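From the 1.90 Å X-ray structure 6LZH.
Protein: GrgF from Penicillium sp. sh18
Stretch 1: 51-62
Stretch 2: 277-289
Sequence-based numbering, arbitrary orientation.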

# COMPACT_ATOMS: atom_id res chain seq x y z
N ASP A 51 -10.45 26.90 11.95
CA ASP A 51 -11.53 27.86 11.73
C ASP A 51 -12.64 27.25 10.89
O ASP A 51 -13.82 27.56 11.10
CB ASP A 51 -10.98 29.14 11.09
CG ASP A 51 -11.90 30.34 11.30
OD1 ASP A 51 -12.20 30.67 12.47
OD2 ASP A 51 -12.37 30.91 10.30
N ILE A 52 -12.29 26.35 9.97
CA ILE A 52 -13.33 25.65 9.23
C ILE A 52 -14.10 24.71 10.15
O ILE A 52 -15.34 24.61 10.07
CB ILE A 52 -12.71 24.91 8.03
CG1 ILE A 52 -12.12 25.92 7.03
CG2 ILE A 52 -13.76 24.06 7.37
CD1 ILE A 52 -11.36 25.30 5.81
N ALA A 53 -13.39 23.99 11.03
CA ALA A 53 -14.08 23.17 12.03
C ALA A 53 -15.02 24.02 12.86
O ALA A 53 -16.18 23.63 13.10
CB ALA A 53 -13.05 22.47 12.92
N LYS A 54 -14.55 25.19 13.31
CA LYS A 54 -15.39 26.08 14.11
C LYS A 54 -16.66 26.46 13.35
O LYS A 54 -17.76 26.49 13.93
CB LYS A 54 -14.59 27.33 14.49
CG LYS A 54 -15.36 28.28 15.40
CD LYS A 54 -15.45 27.72 16.81
CE LYS A 54 -16.04 28.72 17.80
NZ LYS A 54 -17.35 28.25 18.37
N TRP A 55 -16.54 26.76 12.05
CA TRP A 55 -17.71 27.09 11.24
C TRP A 55 -18.70 25.93 11.18
O TRP A 55 -19.91 26.13 11.33
CB TRP A 55 -17.27 27.50 9.84
CG TRP A 55 -18.36 28.08 8.97
CD1 TRP A 55 -18.61 29.41 8.74
CD2 TRP A 55 -19.32 27.34 8.19
NE1 TRP A 55 -19.67 29.53 7.88
CE2 TRP A 55 -20.12 28.29 7.53
CE3 TRP A 55 -19.58 25.98 8.00
CZ2 TRP A 55 -21.18 27.92 6.68
CZ3 TRP A 55 -20.63 25.61 7.15
CH2 TRP A 55 -21.41 26.58 6.50
N PHE A 56 -18.21 24.71 10.89
CA PHE A 56 -19.09 23.54 10.87
C PHE A 56 -19.71 23.29 12.24
O PHE A 56 -20.89 22.95 12.35
CB PHE A 56 -18.32 22.28 10.43
CG PHE A 56 -18.09 22.18 8.94
CD1 PHE A 56 -19.14 22.30 8.05
CD2 PHE A 56 -16.81 21.97 8.43
CE1 PHE A 56 -18.93 22.22 6.66
CE2 PHE A 56 -16.58 21.90 7.05
CZ PHE A 56 -17.64 22.01 6.17
N GLN A 57 -18.91 23.42 13.30
CA GLN A 57 -19.44 23.27 14.66
C GLN A 57 -20.59 24.24 14.91
O GLN A 57 -21.62 23.87 15.48
CB GLN A 57 -18.30 23.49 15.66
CG GLN A 57 -18.70 23.38 17.14
CD GLN A 57 -17.64 23.89 18.08
OE1 GLN A 57 -16.81 24.73 17.73
NE2 GLN A 57 -17.66 23.38 19.31
N GLU A 58 -20.44 25.50 14.46
CA GLU A 58 -21.48 26.50 14.63
C GLU A 58 -22.74 26.16 13.85
O GLU A 58 -23.81 26.68 14.18
CB GLU A 58 -20.96 27.88 14.21
CG GLU A 58 -20.05 28.53 15.23
CD GLU A 58 -19.28 29.69 14.66
OE1 GLU A 58 -19.36 29.90 13.43
OE2 GLU A 58 -18.61 30.39 15.43
N HIS A 59 -22.63 25.31 12.83
CA HIS A 59 -23.77 24.82 12.07
C HIS A 59 -24.19 23.41 12.49
O HIS A 59 -24.83 22.70 11.71
CB HIS A 59 -23.46 24.88 10.57
CG HIS A 59 -23.35 26.28 10.06
ND1 HIS A 59 -22.25 27.08 10.29
CD2 HIS A 59 -24.23 27.05 9.37
CE1 HIS A 59 -22.45 28.27 9.75
NE2 HIS A 59 -23.65 28.27 9.18
N GLY A 60 -23.85 22.99 13.70
CA GLY A 60 -24.39 21.76 14.24
C GLY A 60 -23.62 20.50 13.95
O GLY A 60 -24.11 19.40 14.25
N ILE A 61 -22.41 20.59 13.41
CA ILE A 61 -21.62 19.41 13.08
C ILE A 61 -20.46 19.29 14.06
O ILE A 61 -19.62 20.19 14.15
CB ILE A 61 -21.09 19.46 11.64
CG1 ILE A 61 -22.24 19.52 10.64
CG2 ILE A 61 -20.18 18.25 11.38
CD1 ILE A 61 -21.83 20.12 9.30
N THR A 62 -20.39 18.15 14.76
CA THR A 62 -19.26 17.87 15.64
C THR A 62 -18.03 17.47 14.83
O THR A 62 -18.08 16.51 14.05
CB THR A 62 -19.61 16.77 16.65
OG1 THR A 62 -20.63 17.24 17.54
CG2 THR A 62 -18.41 16.40 17.49
N VAL A 277 -15.50 32.39 1.43
CA VAL A 277 -15.43 31.09 2.09
C VAL A 277 -16.78 30.73 2.71
O VAL A 277 -17.12 29.55 2.80
CB VAL A 277 -14.29 31.08 3.12
CG1 VAL A 277 -14.35 29.81 3.96
CG2 VAL A 277 -12.91 31.15 2.40
N GLU A 278 -17.56 31.73 3.13
CA GLU A 278 -18.91 31.44 3.63
C GLU A 278 -19.72 30.70 2.58
O GLU A 278 -20.42 29.72 2.88
CB GLU A 278 -19.61 32.75 4.03
CG GLU A 278 -21.08 32.57 4.42
CD GLU A 278 -21.23 32.07 5.86
OE1 GLU A 278 -20.25 32.12 6.63
OE2 GLU A 278 -22.35 31.65 6.22
N SER A 279 -19.65 31.14 1.33
CA SER A 279 -20.41 30.48 0.29
C SER A 279 -19.83 29.11 -0.05
O SER A 279 -20.58 28.17 -0.35
CB SER A 279 -20.49 31.37 -0.94
OG SER A 279 -21.06 30.66 -2.02
N ILE A 280 -18.50 28.98 0.03
CA ILE A 280 -17.85 27.69 -0.19
C ILE A 280 -18.35 26.68 0.84
O ILE A 280 -18.74 25.55 0.50
CB ILE A 280 -16.32 27.84 -0.13
CG1 ILE A 280 -15.81 28.75 -1.26
CG2 ILE A 280 -15.63 26.47 -0.15
CD1 ILE A 280 -14.28 29.03 -1.21
N LEU A 281 -18.37 27.08 2.11
CA LEU A 281 -18.76 26.14 3.16
C LEU A 281 -20.27 25.90 3.19
O LEU A 281 -20.71 24.79 3.52
CB LEU A 281 -18.24 26.65 4.51
CG LEU A 281 -16.70 26.72 4.64
CD1 LEU A 281 -16.28 27.19 6.02
CD2 LEU A 281 -16.06 25.36 4.33
N ASN A 282 -21.08 26.91 2.85
CA ASN A 282 -22.53 26.69 2.76
C ASN A 282 -22.86 25.62 1.73
O ASN A 282 -23.78 24.81 1.93
CB ASN A 282 -23.25 27.98 2.40
CG ASN A 282 -23.63 28.76 3.63
OD1 ASN A 282 -23.95 28.17 4.66
ND2 ASN A 282 -23.58 30.09 3.54
N ARG A 283 -22.14 25.63 0.61
CA ARG A 283 -22.33 24.62 -0.43
C ARG A 283 -22.02 23.22 0.11
O ARG A 283 -22.81 22.29 -0.08
CB ARG A 283 -21.45 24.97 -1.63
CG ARG A 283 -21.29 23.86 -2.68
CD ARG A 283 -22.60 23.59 -3.45
NE ARG A 283 -22.36 22.62 -4.52
CZ ARG A 283 -21.80 22.93 -5.68
NH1 ARG A 283 -21.45 24.18 -5.92
NH2 ARG A 283 -21.60 21.99 -6.60
N GLN A 284 -20.89 23.07 0.81
CA GLN A 284 -20.52 21.79 1.40
C GLN A 284 -21.49 21.39 2.49
O GLN A 284 -21.84 20.21 2.63
CB GLN A 284 -19.10 21.85 1.96
CG GLN A 284 -18.03 21.99 0.88
CD GLN A 284 -16.66 22.33 1.44
OE1 GLN A 284 -16.30 21.91 2.53
NE2 GLN A 284 -15.88 23.11 0.68
N LEU A 285 -21.94 22.35 3.30
CA LEU A 285 -22.95 22.08 4.30
C LEU A 285 -24.25 21.59 3.65
O LEU A 285 -24.90 20.66 4.16
CB LEU A 285 -23.19 23.34 5.13
CG LEU A 285 -24.36 23.24 6.10
CD1 LEU A 285 -23.94 22.33 7.24
CD2 LEU A 285 -24.72 24.64 6.61
N ASP A 286 -24.64 22.19 2.53
CA ASP A 286 -25.85 21.74 1.83
C ASP A 286 -25.69 20.32 1.31
O ASP A 286 -26.61 19.50 1.42
CB ASP A 286 -26.16 22.70 0.68
CG ASP A 286 -27.53 22.46 0.08
OD1 ASP A 286 -28.53 22.75 0.78
OD2 ASP A 286 -27.63 21.95 -1.06
N PHE A 287 -24.52 20.01 0.76
CA PHE A 287 -24.21 18.64 0.35
C PHE A 287 -24.39 17.67 1.52
O PHE A 287 -25.06 16.65 1.39
CB PHE A 287 -22.78 18.58 -0.19
CG PHE A 287 -22.27 17.18 -0.41
CD1 PHE A 287 -22.61 16.48 -1.55
CD2 PHE A 287 -21.43 16.58 0.52
CE1 PHE A 287 -22.12 15.18 -1.76
CE2 PHE A 287 -20.94 15.27 0.30
CZ PHE A 287 -21.29 14.59 -0.82
N LEU A 288 -23.79 18.00 2.67
CA LEU A 288 -23.92 17.15 3.84
C LEU A 288 -25.37 17.04 4.31
O LEU A 288 -25.81 15.96 4.72
CB LEU A 288 -23.03 17.67 4.97
CG LEU A 288 -21.50 17.62 4.72
CD1 LEU A 288 -20.71 18.24 5.87
CD2 LEU A 288 -20.99 16.19 4.46
N LYS A 289 -26.11 18.15 4.30
CA LYS A 289 -27.50 18.12 4.76
C LYS A 289 -28.35 17.23 3.85
O LYS A 289 -29.16 16.44 4.33
CB LYS A 289 -28.09 19.53 4.82
CG LYS A 289 -27.59 20.36 5.99
CD LYS A 289 -28.16 21.79 5.96
CE LYS A 289 -28.95 22.06 7.24
NZ LYS A 289 -29.20 23.51 7.49
O HOH W 1 -25.44 28.79 6.75
O HOH W 2 -26.90 23.69 9.91

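The helix of stretch 2 packs obliquely against helix 51-58 and the segment that follows it, the two axes crossing at -54° and approaching to 11.2 Å. W55 dominates the first half of the contact, its side chain seated among E278, L281, N282 and L285. At E278 the CA-to-CB bond points sideways, but the t, p side chain brings its carboxylate to the edge of the indole, where W55 NE1 donates a nearly straight hydrogen bond to E278 OE1 (2.9 Å, 161°). This is the only direct hydrogen bond between the stretches, and it satisfies the one polar atom of an otherwise apolar ring.

One turn on, L281 points toward stretch 1 and lays its CB over the face of the indole, 3.6 Å from the centroid of the W55 six-membered ring and only 5° off the normal. L281 CD2 reaches beyond the ring to I52 CG2 (4.0 Å) and F56 CZ (4.1 Å), so a single buried leucine serves three neighbours. N282, partly exposed, turns the end of its side chain to stretch 1: N282 OD1 is 3.4 Å from W55 CZ2, near the ring plane, and accepts a hydrogen bond from water 1, which in turn accepts a weak one from H59 NE2. The imidazole is held by its other nitrogen, H59 ND1 donating to W55 O at 2.7 Å.

The Q284 amide suits this buried place because its OE1, at the edge of the F56 ring, is hydrogen-bonded elsewhere in the structure. L285 and L288, buried and pointing toward stretch 1, offer branched apolar side chains: L285 CD2 lies 3.8 Å from W55 CH2 and 3.7 Å from H59 CD2, L285 CD1 meets I61 CD1 at 3.7 Å, and L288 CD1 lies 4.1 Å from I61 CD1 and 4.4 Å from F56 CE1. Finally, water 2 links H59 O to K289 NZ, weakly at the lysine.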